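Amino acid amide racemase (Ochrobactrum anthropi, PDB 6GIO) belongs to the class-III aminotransferase family and binds pyridoxal-5'-phosphate, pairing up as a dimer of subunits with the fold type I architecture. Local coordinates at residues Leu45-Ser50 with Asp410-Ile415; Asp331-Leu336 with Leu351-Asp356; Asp338-Ile343 with Asp422-Lys427; Thr371-Ile376 with Phe386-Leu391. All coordinates share one frame; numbering follows the deposited sequence.

Contact 1 (Leu45-Ser50 with Asp410-Ile415)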
loop_
_atom_site.group_PDB
_atom_site.type_symbol
_atom_site.label_atom_id
_atom_site.label_comp_id
_atom_site.label_asym_id
_atom_site.label_seq_id
_atom_site.Cartn_x
_atom_site.Cartn_y
_atom_site.Cartn_z
ATOM N N LEU C 45 -23.494 -10.571 -12.017
ATOM C CA LEU C 45 -23.489 -11.049 -10.633
ATOM C C LEU C 45 -22.041 -11.272 -10.171
ATOM O O LEU C 45 -21.296 -12.001 -10.799
ATOM C CB LEU C 45 -24.323 -12.328 -10.500
ATOM C CG LEU C 45 -24.330 -12.942 -9.086
ATOM C CD1 LEU C 45 -24.824 -11.976 -8.015
ATOM C CD2 LEU C 45 -25.159 -14.220 -9.026
ATOM N N ASP C 46 -21.643 -10.649 -9.060
ATOM C CA ASP C 46 -20.264 -10.735 -8.642
ATOM C C ASP C 46 -20.052 -11.846 -7.643
ATOM O O ASP C 46 -20.289 -11.682 -6.458
ATOM C CB ASP C 46 -19.709 -9.418 -8.086
ATOM C CG ASP C 46 -18.171 -9.499 -7.828
ATOM O OD1 ASP C 46 -17.492 -10.227 -8.605
ATOM O OD2 ASP C 46 -17.659 -8.852 -6.866
ATOM N N LEU C 47 -19.514 -12.956 -8.137
ATOM C CA LEU C 47 -19.096 -14.058 -7.268
ATOM C C LEU C 47 -17.614 -13.976 -6.884
ATOM O O LEU C 47 -17.135 -14.758 -6.065
ATOM C CB LEU C 47 -19.385 -15.360 -7.977
ATOM C CG LEU C 47 -20.828 -15.513 -8.459
ATOM C CD1 LEU C 47 -20.968 -16.754 -9.332
ATOM C CD2 LEU C 47 -21.760 -15.569 -7.260
ATOM N N SER C 48 -16.905 -13.018 -7.463
ATOM C CA SER C 48 -15.516 -12.757 -7.120
ATOM C C SER C 48 -15.268 -11.888 -5.891
ATOM O O SER C 48 -14.192 -11.981 -5.318
ATOM C CB SER C 48 -14.787 -12.140 -8.318
ATOM O OG SER C 48 -15.016 -10.758 -8.436
ATOM N N GLY C 49 -16.237 -11.045 -5.508
ATOM C CA GLY C 49 -16.031 -10.019 -4.488
ATOM C C GLY C 49 -14.789 -9.151 -4.733
ATOM O O GLY C 49 -14.156 -8.668 -3.762
ATOM N N SER C 50 -14.455 -8.932 -6.017
ATOM C CA SER C 50 -13.215 -8.286 -6.431
ATOM C C SER C 50 -12.003 -8.927 -5.694
ATOM O O SER C 50 -11.036 -8.240 -5.376
ATOM C CB SER C 50 -13.278 -6.759 -6.241
ATOM O OG SER C 50 -14.103 -6.117 -7.217
ATOM N N ASP C 410 -29.093 -19.298 -6.451
ATOM C CA ASP C 410 -29.668 -20.101 -7.571
ATOM C C ASP C 410 -29.188 -19.613 -8.920
ATOM O O ASP C 410 -28.972 -20.410 -9.813
ATOM C CB ASP C 410 -31.226 -20.067 -7.649
ATOM C CG ASP C 410 -31.907 -20.710 -6.463
ATOM O OD1 ASP C 410 -31.324 -21.635 -5.861
ATOM O OD2 ASP C 410 -33.053 -20.287 -6.138
ATOM N N GLU C 411 -29.105 -18.296 -9.099
ATOM C CA GLU C 411 -28.647 -17.729 -10.371
ATOM C C GLU C 411 -27.182 -18.107 -10.636
ATOM O O GLU C 411 -26.770 -18.385 -11.789
ATOM C CB GLU C 411 -28.784 -16.210 -10.352
ATOM C CG GLU C 411 -28.338 -15.559 -11.636
ATOM C CD GLU C 411 -28.315 -14.049 -11.577
ATOM O OE1 GLU C 411 -28.512 -13.468 -10.481
ATOM O OE2 GLU C 411 -28.090 -13.434 -12.651
ATOM N N ALA C 412 -26.401 -18.101 -9.561
ATOM C CA ALA C 412 -24.997 -18.492 -9.630
ATOM C C ALA C 412 -24.790 -19.951 -10.042
ATOM O O ALA C 412 -24.014 -20.275 -10.954
ATOM C CB ALA C 412 -24.330 -18.218 -8.279
ATOM N N ALA C 413 -25.441 -20.840 -9.312
ATOM C CA ALA C 413 -25.355 -22.272 -9.557
ATOM C C ALA C 413 -25.791 -22.602 -10.981
ATOM O O ALA C 413 -25.194 -23.443 -11.670
ATOM C CB ALA C 413 -26.225 -22.984 -8.566
ATOM N N ASP C 414 -26.822 -21.928 -11.444
ATOM C CA ASP C 414 -27.311 -22.170 -12.799
ATOM C C ASP C 414 -26.323 -21.724 -13.844
ATOM O O ASP C 414 -26.115 -22.410 -14.873
ATOM C CB ASP C 414 -28.677 -21.500 -12.984
ATOM C CG ASP C 414 -29.830 -22.317 -12.366
ATOM O OD1 ASP C 414 -29.657 -23.509 -12.008
ATOM O OD2 ASP C 414 -30.922 -21.754 -12.220
ATOM N N ILE C 415 -25.686 -20.582 -13.595
ATOM C CA ILE C 415 -24.716 -20.045 -14.547
ATOM C C ILE C 415 -23.471 -20.935 -14.602
ATOM O O ILE C 415 -22.961 -21.276 -15.686
ATOM C CB ILE C 415 -24.329 -18.586 -14.215
ATOM C CG1 ILE C 415 -25.497 -17.645 -14.597
ATOM C CG2 ILE C 415 -23.031 -18.187 -14.949
ATOM C CD1 ILE C 415 -25.370 -16.249 -14.041
#
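Leu-45 and Leu-47 bring their methyl groups to one side of the helix 410-415, where the small side chain of Ala-412 receives both. Leu-47 meets this residue with its two branches at once: CD1 and CD2 each lie 3.8 Å from Ala-412 CB, so the methyl of the alanine is held at the fork of the leucine. Leu-45 contributes one branch, its CD2 standing 4.2 Å from Ala-412 CB. With CG anti to the backbone N (chi1 178°), Leu-45 also runs alongside Glu-411 in the opposite sense, and CD2 passes 3.7 Å from Glu-411 OE1. OE1 is itself salt-bridged to Arg-35, so the leucine methyl lies against the carboxylate of an ion pair. No hydrogen bond joins the two segments.

Beyond the strand end the chain turns on Asp-46. Its OD1 accepts from Ser-48 N at 3.1 Å, which makes an Asx turn, and this donor comes from well above the carboxylate plane. Ser-48 OG reaches the same oxygen on its syn lone pair, 2.5 Å from Asp-46 OD1, and also bonds to Tyr-82 of the second subunit. The turn thus leads from the helix-covered strand to the dimer interface. A strand from near the N terminus lying under a helix from near the C terminus is characteristic of the small domain of fold type I enzymes, which both chain ends build.

Contact 2 (Asp331-Leu336 with Leu351-Asp356)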
loop_
_atom_site.group_PDB
_atom_site.type_symbol
_atom_site.label_atom_id
_atom_site.label_comp_id
_atom_site.label_asym_id
_atom_site.label_seq_id
_atom_site.Cartn_x
_atom_site.Cartn_y
_atom_site.Cartn_z
ATOM N N ASP C 331 -23.627 -26.801 -1.481
ATOM C CA ASP C 331 -24.408 -28.003 -1.790
ATOM C C ASP C 331 -24.966 -27.996 -3.200
ATOM O O ASP C 331 -24.887 -29.026 -3.864
ATOM C CB ASP C 331 -25.494 -28.230 -0.738
ATOM C CG ASP C 331 -24.911 -28.680 0.583
ATOM O OD1 ASP C 331 -23.811 -29.309 0.554
ATOM O OD2 ASP C 331 -25.544 -28.429 1.636
ATOM N N ARG C 332 -25.448 -26.845 -3.678
ATOM C CA ARG C 332 -25.831 -26.701 -5.112
ATOM C C ARG C 332 -24.670 -27.100 -6.004
ATOM O O ARG C 332 -24.806 -27.895 -6.903
ATOM C CB ARG C 332 -26.289 -25.274 -5.464
ATOM C CG ARG C 332 -27.577 -24.837 -4.775
ATOM C CD ARG C 332 -28.840 -25.523 -5.326
ATOM N NE ARG C 332 -28.927 -25.394 -6.790
ATOM C CZ ARG C 332 -29.516 -24.392 -7.445
ATOM N NH1 ARG C 332 -30.125 -23.427 -6.778
ATOM N NH2 ARG C 332 -29.509 -24.352 -8.769
ATOM N N LEU C 333 -23.494 -26.549 -5.729
ATOM C CA LEU C 333 -22.324 -26.859 -6.523
ATOM C C LEU C 333 -21.962 -28.335 -6.478
ATOM O O LEU C 333 -21.733 -28.951 -7.511
ATOM C CB LEU C 333 -21.159 -25.968 -6.086
ATOM C CG LEU C 333 -21.334 -24.489 -6.411
ATOM C CD1 LEU C 333 -20.306 -23.659 -5.654
ATOM C CD2 LEU C 333 -21.214 -24.261 -7.914
ATOM N N ARG C 334 -21.940 -28.929 -5.299
ATOM C CA ARG C 334 -21.698 -30.379 -5.214
ATOM C C ARG C 334 -22.623 -31.224 -6.079
ATOM O O ARG C 334 -22.170 -32.129 -6.783
ATOM C CB ARG C 334 -21.849 -30.886 -3.791
ATOM C CG ARG C 334 -20.585 -30.807 -3.031
ATOM C CD ARG C 334 -20.686 -31.370 -1.619
ATOM N NE ARG C 334 -19.670 -30.648 -0.865
ATOM C CZ ARG C 334 -19.887 -29.629 -0.042
ATOM N NH1 ARG C 334 -21.114 -29.222 0.248
ATOM N NH2 ARG C 334 -18.851 -29.044 0.532
ATOM N N ARG C 335 -23.923 -30.961 -5.996
ATOM C CA ARG C 335 -24.897 -31.725 -6.780
ATOM C C ARG C 335 -24.655 -31.581 -8.299
ATOM O O ARG C 335 -25.000 -32.480 -9.070
ATOM C CB ARG C 335 -26.337 -31.351 -6.413
ATOM C CG ARG C 335 -26.792 -31.741 -5.007
ATOM C CD ARG C 335 -28.312 -31.578 -4.867
ATOM N NE ARG C 335 -28.993 -32.173 -6.041
ATOM C CZ ARG C 335 -29.805 -33.244 -6.040
ATOM N NH1 ARG C 335 -30.153 -33.877 -4.924
ATOM N NH2 ARG C 335 -30.303 -33.673 -7.190
ATOM N N LEU C 336 -24.009 -30.499 -8.729
ATOM C CA LEU C 336 -23.652 -30.361 -10.129
ATOM C C LEU C 336 -22.640 -31.417 -10.580
ATOM O O LEU C 336 -22.499 -31.671 -11.796
ATOM C CB LEU C 336 -23.137 -28.954 -10.451
ATOM C CG LEU C 336 -24.142 -27.800 -10.210
ATOM C CD1 LEU C 336 -23.477 -26.479 -10.516
ATOM C CD2 LEU C 336 -25.435 -27.927 -11.025
ATOM N N LEU C 351 -18.624 -18.789 2.885
ATOM C CA LEU C 351 -18.603 -18.202 1.545
ATOM C C LEU C 351 -17.189 -18.078 0.921
ATOM O O LEU C 351 -16.948 -17.258 0.027
ATOM C CB LEU C 351 -19.365 -16.871 1.559
ATOM C CG LEU C 351 -20.901 -17.015 1.616
ATOM C CD1 LEU C 351 -21.524 -15.691 1.992
ATOM C CD2 LEU C 351 -21.487 -17.534 0.300
ATOM N N ALA C 352 -16.266 -18.919 1.391
ATOM C CA ALA C 352 -14.961 -19.095 0.750
ATOM C C ALA C 352 -14.994 -20.481 0.147
ATOM O O ALA C 352 -14.798 -21.472 0.837
ATOM C CB ALA C 352 -13.824 -18.962 1.757
ATOM N N ILE C 353 -15.259 -20.539 -1.158
ATOM C CA ILE C 353 -15.575 -21.788 -1.788
ATOM C C ILE C 353 -14.737 -22.022 -3.004
ATOM O O ILE C 353 -14.628 -21.141 -3.855
ATOM C CB ILE C 353 -17.090 -21.832 -2.185
ATOM C CG1 ILE C 353 -17.930 -21.849 -0.916
ATOM C CG2 ILE C 353 -17.403 -23.053 -3.040
ATOM C CD1 ILE C 353 -19.350 -21.327 -1.116
ATOM N N GLY C 354 -14.179 -23.231 -3.084
ATOM C CA GLY C 354 -13.397 -23.657 -4.247
ATOM C C GLY C 354 -14.007 -24.857 -4.931
ATOM O O GLY C 354 -14.497 -25.761 -4.265
ATOM N N VAL C 355 -13.958 -24.862 -6.257
ATOM C CA VAL C 355 -14.362 -26.016 -7.047
ATOM C C VAL C 355 -13.208 -26.575 -7.879
ATOM O O VAL C 355 -12.786 -25.972 -8.856
ATOM C CB VAL C 355 -15.548 -25.651 -7.980
ATOM C CG1 VAL C 355 -16.007 -26.880 -8.767
ATOM C CG2 VAL C 355 -16.706 -25.098 -7.167
ATOM N N ASP C 356 -12.711 -27.759 -7.512
ATOM C CA ASP C 356 -11.517 -28.326 -8.122
ATOM C C ASP C 356 -11.856 -29.101 -9.428
ATOM O O ASP C 356 -12.555 -30.124 -9.396
ATOM C CB ASP C 356 -10.864 -29.242 -7.091
ATOM C CG ASP C 356 -9.480 -29.615 -7.470
ATOM O OD1 ASP C 356 -9.290 -30.023 -8.635
ATOM O OD2 ASP C 356 -8.587 -29.433 -6.621
#
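Between Leu-333 and its partners Ile-353 and Val-355 no flat group takes part; the guanidinium of Arg-334, one residue along the helix, instead carries the carboxylate carbon of Asp-331 at its edge, in plane. Arg-334 NH1 stands 2.7 Å from Asp-331 OD1 in a salt bridge whose hydrogen bond is bent and weak, one helical turn apart on the exposed side.

The contact itself is helix-on-sheet packing in an alpha/beta domain: helix 318-339 runs into a beta hairpin of strands 343-349 and 352-357, and the second of these strands passes beneath it. Ile-353 and Val-355 point to the helix from the same side of the strand, while Gly-354 between them has no side chain. Within 331-336 Leu-333 alone reaches them; Phe-329, a turn earlier, also packs on Ile-353. Its CG lies anti to the carbonyl carbon (chi1 -68° for Leu-333), which carries the branch down to the sheet, and Leu-333 also packs on Val-346 of the first hairpin strand and on Val-416 of helix 406-424. The pairing is wholly apolar and buried, the side chains meeting at a slant. One methyl does the touching: Leu-333 CD1 lies 4.0 Å from Ile-353 CG2 and 4.2 Å from Val-355 CG2.

Contact 3 (Asp338-Ile343 with Asp422-Lys427)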
loop_
_atom_site.group_PDB
_atom_site.type_symbol
_atom_site.label_atom_id
_atom_site.label_comp_id
_atom_site.label_asym_id
_atom_site.label_seq_id
_atom_site.Cartn_x
_atom_site.Cartn_y
_atom_site.Cartn_z
ATOM N N ASP C 338 -22.971 -34.554 -10.250
ATOM C CA ASP C 338 -23.725 -35.629 -10.861
ATOM C C ASP C 338 -23.830 -35.396 -12.382
ATOM O O ASP C 338 -23.760 -36.327 -13.142
ATOM C CB ASP C 338 -25.114 -35.751 -10.233
ATOM C CG ASP C 338 -25.852 -37.051 -10.651
ATOM O OD1 ASP C 338 -25.406 -38.189 -10.309
ATOM O OD2 ASP C 338 -26.915 -36.927 -11.288
ATOM N N LYS C 339 -23.952 -34.158 -12.824
ATOM C CA LYS C 339 -24.065 -33.898 -14.261
ATOM C C LYS C 339 -22.722 -33.722 -14.916
ATOM O O LYS C 339 -22.542 -34.065 -16.084
ATOM C CB LYS C 339 -24.808 -32.603 -14.507
ATOM C CG LYS C 339 -26.259 -32.564 -14.080
ATOM C CD LYS C 339 -26.960 -31.375 -14.743
ATOM C CE LYS C 339 -27.488 -30.393 -13.704
ATOM N NZ LYS C 339 -28.457 -29.416 -14.285
ATOM N N HIS C 340 -21.791 -33.114 -14.180
ATOM C CA HIS C 340 -20.497 -32.753 -14.736
ATOM C C HIS C 340 -19.353 -33.458 -13.979
ATOM O O HIS C 340 -19.003 -33.076 -12.855
ATOM C CB HIS C 340 -20.350 -31.248 -14.612
ATOM C CG HIS C 340 -21.444 -30.470 -15.268
ATOM N ND1 HIS C 340 -21.638 -30.476 -16.638
ATOM C CD2 HIS C 340 -22.382 -29.636 -14.755
ATOM C CE1 HIS C 340 -22.640 -29.670 -16.942
ATOM N NE2 HIS C 340 -23.115 -29.151 -15.819
ATOM N N SER C 341 -18.757 -34.470 -14.584
ATOM C CA SER C 341 -17.756 -35.257 -13.862
ATOM C C SER C 341 -16.443 -34.454 -13.637
ATOM O O SER C 341 -15.651 -34.802 -12.752
ATOM C CB SER C 341 -17.549 -36.619 -14.533
ATOM O OG SER C 341 -17.144 -36.420 -15.859
ATOM N N ILE C 342 -16.255 -33.352 -14.382
ATOM C CA ILE C 342 -15.094 -32.463 -14.178
ATOM C C ILE C 342 -15.050 -31.839 -12.767
ATOM O O ILE C 342 -14.000 -31.445 -12.310
ATOM C CB ILE C 342 -15.042 -31.348 -15.239
ATOM C CG1 ILE C 342 -13.705 -30.593 -15.194
ATOM C CG2 ILE C 342 -16.205 -30.375 -15.065
ATOM C CD1 ILE C 342 -13.542 -29.606 -16.341
ATOM N N ILE C 343 -16.185 -31.752 -12.090
ATOM C CA ILE C 343 -16.223 -31.214 -10.742
ATOM C C ILE C 343 -15.716 -32.284 -9.763
ATOM O O ILE C 343 -16.459 -33.149 -9.318
ATOM C CB ILE C 343 -17.646 -30.746 -10.382
ATOM C CG1 ILE C 343 -18.091 -29.654 -11.354
ATOM C CG2 ILE C 343 -17.709 -30.249 -8.923
ATOM C CD1 ILE C 343 -19.552 -29.279 -11.213
ATOM N N ASP C 422 -21.374 -25.965 -21.350
ATOM C CA ASP C 422 -21.115 -25.371 -22.678
ATOM C C ASP C 422 -19.658 -25.581 -23.057
ATOM O O ASP C 422 -19.340 -25.778 -24.215
ATOM C CB ASP C 422 -21.424 -23.871 -22.700
ATOM C CG ASP C 422 -22.920 -23.563 -22.594
ATOM O OD1 ASP C 422 -23.738 -24.470 -22.733
ATOM O OD2 ASP C 422 -23.282 -22.396 -22.382
ATOM N N VAL C 423 -18.758 -25.510 -22.077
ATOM C CA VAL C 423 -17.340 -25.692 -22.382
ATOM C C VAL C 423 -17.014 -27.168 -22.711
ATOM O O VAL C 423 -16.265 -27.450 -23.667
ATOM C CB VAL C 423 -16.445 -25.139 -21.261
ATOM C CG1 VAL C 423 -15.020 -25.669 -21.382
ATOM C CG2 VAL C 423 -16.491 -23.604 -21.277
ATOM N N LEU C 424 -17.559 -28.089 -21.933
ATOM C CA LEU C 424 -17.334 -29.512 -22.179
ATOM C C LEU C 424 -17.906 -29.967 -23.537
ATOM O O LEU C 424 -17.305 -30.806 -24.193
ATOM C CB LEU C 424 -17.939 -30.348 -21.079
ATOM C CG LEU C 424 -17.238 -30.266 -19.735
ATOM C CD1 LEU C 424 -18.034 -31.078 -18.750
ATOM C CD2 LEU C 424 -15.801 -30.771 -19.794
ATOM N N ASP C 425 -19.046 -29.403 -23.945
ATOM C CA ASP C 425 -19.687 -29.741 -25.225
ATOM C C ASP C 425 -18.985 -29.022 -26.335
ATOM O O ASP C 425 -19.533 -28.950 -27.416
ATOM C CB ASP C 425 -21.166 -29.300 -25.295
ATOM C CG ASP C 425 -22.103 -30.088 -24.398
ATOM O OD1 ASP C 425 -21.758 -31.182 -23.901
ATOM O OD2 ASP C 425 -23.243 -29.594 -24.204
ATOM N N GLY C 426 -17.814 -28.447 -26.076
ATOM C CA GLY C 426 -17.013 -27.810 -27.111
ATOM C C GLY C 426 -17.668 -26.600 -27.778
ATOM O O GLY C 426 -17.580 -26.413 -28.990
ATOM N N LYS C 427 -18.295 -25.744 -26.987
ATOM C CA LYS C 427 -19.033 -24.630 -27.551
ATOM C C LYS C 427 -18.347 -23.282 -27.359
ATOM O O LYS C 427 -18.911 -22.253 -27.747
ATOM C CB LYS C 427 -20.439 -24.611 -26.971
ATOM C CG LYS C 427 -21.187 -25.897 -27.263
ATOM C CD LYS C 427 -22.672 -25.659 -27.168
ATOM C CE LYS C 427 -23.308 -26.235 -25.915
ATOM N NZ LYS C 427 -24.086 -27.466 -26.255
#
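Leu-424 reaches across from the last turn of its helix to Ile-342 and His-340, and one methyl, CD1, makes both approaches. The apolar part is the meeting with Ile-342, where Leu-424 CD1 lies 4.2 Å from CG2 of that residue, the two side chains slanting across one another. Ile-342 holds its CG1 anti to the backbone N (chi1 -169°), which leaves CG2 as the branch facing the leucine.

The second approach is to a ring: Leu-424 CD1 comes obliquely to His-340, 4.2 Å from its ND1. Rotation of this imidazole is restrained by NE2, which is hydrogen-bonded to Asp-417, and Lys-339 CB lies over one face, offset toward the rim.

Backbone bonds shape both segments. Residues 340-343 form a type I beta turn, with Ile-343 N 3.2 Å from His-340 O. The helix on the other side ends in a Schellman motif, Lys-427 N bonding to Asp-422 O and Gly-426 N to Val-423 O, with Gly-426 at positive phi.

The ionic contribution is local: Lys-427 NZ lies 3.1 Å from Asp-425 OD2, on its anti side, in a salt bridge at the surface.

The contact thus sits where helix 318-339 gives way to strand 343-349, beside the C-terminal end of helix 406-424, and Ile-342 and Val-423 both reach on to Thr-371 of helix 369-382.

Contact 4 (Thr371-Ile376 with Phe386-Leu391)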
loop_
_atom_site.group_PDB
_atom_site.type_symbol
_atom_site.label_atom_id
_atom_site.label_comp_id
_atom_site.label_asym_id
_atom_site.label_seq_id
_atom_site.Cartn_x
_atom_site.Cartn_y
_atom_site.Cartn_z
ATOM N N THR C 371 -9.346 -25.125 -20.335
ATOM C CA THR C 371 -10.704 -25.480 -19.969
ATOM C C THR C 371 -11.216 -24.586 -18.839
ATOM O O THR C 371 -12.296 -24.028 -18.937
ATOM C CB THR C 371 -10.773 -26.956 -19.540
ATOM O OG1 THR C 371 -10.335 -27.746 -20.633
ATOM C CG2 THR C 371 -12.182 -27.393 -19.133
ATOM N N THR C 372 -10.424 -24.434 -17.785
ATOM C CA THR C 372 -10.801 -23.584 -16.660
ATOM C C THR C 372 -11.039 -22.124 -17.100
ATOM O O THR C 372 -12.043 -21.520 -16.744
ATOM C CB THR C 372 -9.710 -23.687 -15.584
ATOM O OG1 THR C 372 -9.513 -25.085 -15.285
ATOM C CG2 THR C 372 -10.067 -22.906 -14.315
ATOM N N ALA C 373 -10.156 -21.582 -17.914
ATOM C CA ALA C 373 -10.350 -20.217 -18.464
ATOM C C ALA C 373 -11.628 -20.075 -19.305
ATOM O O ALA C 373 -12.286 -19.051 -19.248
ATOM C CB ALA C 373 -9.128 -19.759 -19.276
ATOM N N LYS C 374 -11.984 -21.117 -20.048
ATOM C CA LYS C 374 -13.184 -21.107 -20.855
ATOM C C LYS C 374 -14.405 -21.107 -19.988
ATOM O O LYS C 374 -15.406 -20.483 -20.331
ATOM C CB LYS C 374 -13.240 -22.328 -21.789
ATOM C CG LYS C 374 -12.336 -22.184 -22.987
ATOM C CD LYS C 374 -12.457 -23.382 -23.896
ATOM C CE LYS C 374 -11.476 -23.246 -25.040
ATOM N NZ LYS C 374 -11.672 -24.317 -26.057
ATOM N N ILE C 375 -14.358 -21.830 -18.874
ATOM C CA ILE C 375 -15.490 -21.815 -17.947
ATOM C C ILE C 375 -15.727 -20.392 -17.372
ATOM O O ILE C 375 -16.875 -19.923 -17.287
ATOM C CB ILE C 375 -15.300 -22.855 -16.826
ATOM C CG1 ILE C 375 -15.361 -24.271 -17.433
ATOM C CG2 ILE C 375 -16.352 -22.679 -15.748
ATOM C CD1 ILE C 375 -14.842 -25.348 -16.519
ATOM N N ILE C 376 -14.656 -19.696 -16.988
ATOM C CA ILE C 376 -14.774 -18.300 -16.507
ATOM C C ILE C 376 -15.331 -17.367 -17.604
ATOM O O ILE C 376 -16.185 -16.510 -17.349
ATOM C CB ILE C 376 -13.402 -17.703 -16.099
ATOM C CG1 ILE C 376 -12.674 -18.568 -15.072
ATOM C CG2 ILE C 376 -13.582 -16.315 -15.546
ATOM C CD1 ILE C 376 -13.394 -18.752 -13.773
ATOM N N PHE C 386 -16.277 -14.600 -12.013
ATOM C CA PHE C 386 -15.492 -15.381 -11.033
ATOM C C PHE C 386 -14.106 -15.629 -11.566
ATOM O O PHE C 386 -13.760 -15.134 -12.653
ATOM C CB PHE C 386 -16.229 -16.659 -10.563
ATOM C CG PHE C 386 -16.765 -17.524 -11.680
ATOM C CD1 PHE C 386 -17.939 -17.173 -12.360
ATOM C CD2 PHE C 386 -16.136 -18.719 -12.019
ATOM C CE1 PHE C 386 -18.444 -17.965 -13.382
ATOM C CE2 PHE C 386 -16.636 -19.521 -13.045
ATOM C CZ PHE C 386 -17.781 -19.136 -13.732
ATOM N N THR C 387 -13.295 -16.368 -10.799
ATOM C CA THR C 387 -11.866 -16.531 -11.122
ATOM C C THR C 387 -11.444 -17.955 -10.890
ATOM O O THR C 387 -12.254 -18.769 -10.488
ATOM C CB THR C 387 -10.994 -15.612 -10.259
ATOM O OG1 THR C 387 -11.138 -15.977 -8.883
ATOM C CG2 THR C 387 -11.418 -14.172 -10.431
ATOM N N TYR C 388 -10.176 -18.267 -11.152
ATOM C CA TYR C 388 -9.610 -19.507 -10.639
ATOM C C TYR C 388 -8.291 -19.319 -9.886
ATOM O O TYR C 388 -7.555 -18.351 -10.083
ATOM C CB TYR C 388 -9.405 -20.528 -11.741
ATOM C CG TYR C 388 -8.541 -20.063 -12.878
ATOM C CD1 TYR C 388 -7.159 -20.137 -12.825
ATOM C CD2 TYR C 388 -9.129 -19.562 -14.024
ATOM C CE1 TYR C 388 -6.378 -19.726 -13.901
ATOM C CE2 TYR C 388 -8.374 -19.158 -15.090
ATOM C CZ TYR C 388 -7.009 -19.239 -15.036
ATOM O OH TYR C 388 -6.327 -18.812 -16.149
ATOM N N VAL C 389 -8.011 -20.289 -9.037
ATOM C CA VAL C 389 -6.805 -20.299 -8.249
ATOM C C VAL C 389 -6.195 -21.675 -8.318
ATOM O O VAL C 389 -6.633 -22.519 -9.110
ATOM C CB VAL C 389 -7.103 -19.884 -6.789
ATOM C CG1 VAL C 389 -7.616 -18.445 -6.786
ATOM C CG2 VAL C 389 -8.076 -20.838 -6.103
ATOM N N GLY C 390 -5.126 -21.874 -7.555
ATOM C CA GLY C 390 -4.579 -23.216 -7.318
ATOM C C GLY C 390 -3.204 -23.393 -7.909
ATOM O O GLY C 390 -2.859 -22.784 -8.896
ATOM N N LEU C 391 -2.412 -24.258 -7.310
ATOM C CA LEU C 391 -1.076 -24.532 -7.845
ATOM C C LEU C 391 -1.144 -25.145 -9.256
ATOM O O LEU C 391 -0.160 -25.096 -9.966
ATOM C CB LEU C 391 -0.301 -25.452 -6.893
ATOM C CG LEU C 391 -0.117 -24.893 -5.465
ATOM C CD1 LEU C 391 0.562 -25.890 -4.534
ATOM C CD2 LEU C 391 0.638 -23.578 -5.448
HETATM O O HOH W 1 -16.682 -14.754 -15.124
#
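Thr-372 of helix 369-382 packs obliquely on the ring of Tyr-388, its CG2 3.5 Å from both CG and CD2 of the tyrosine. The helix leads directly into strand 384-389 and lies against it nearly antiparallel, the axes of the short segments approaching to 8.6 Å at 152°. It is the helical link of a beta-alpha-beta crossover from strand 352-357, with strand 395-398 between the two parallel strands.

Ala-373 follows farther along the same ring, on the same side as Thr-372, CB 4.3 Å from Tyr-388 CE2. Ile-375 turns to Phe-386 instead, touching CE2 with its CG2, while its own end leads off toward helix 406-424.

Ile-376, the most deeply engaged residue, wedges between the two aromatics. CG1 meets the edge of the Tyr-388 ring in its plane, and CD1 presses close to Phe-386, 3.3 Å from CD2. Phe-386 holds CG between its backbone N and carbonyl carbon (chi1 50°), which swings its ring toward the helix. Ile-376 CG2 lies just 3.1 Å from Phe-386 O, a tight fit. A water spans the backbones here: it donates to Ile-376 O at 2.9 Å and accepts from Phe-386 N at 3.1 Å.

Overall arrangement
From the N terminus, strand 43-46 and the turn after it open contact 1, which closes only at helix 406-424, some 360 residues later. Within this loop, contact 2 joins helix 318-339 to strand 352-357, and contact 4 joins helix 369-382 to strand 384-389, one after the other. Contact 3 starts at residues 338-343, between the two segments of contact 2, and ends at residues 422-427, past the close of contact 1; it therefore crosses both and encloses contact 4. Helix 406-424 serves contacts 1 and 3, helix 318-339 contacts 2 and 3. Contacts 1, 2 and 4 lay three helices on one mixed sheet, and contacts 1 and 2 touch where Ala-413 packs on Arg-332.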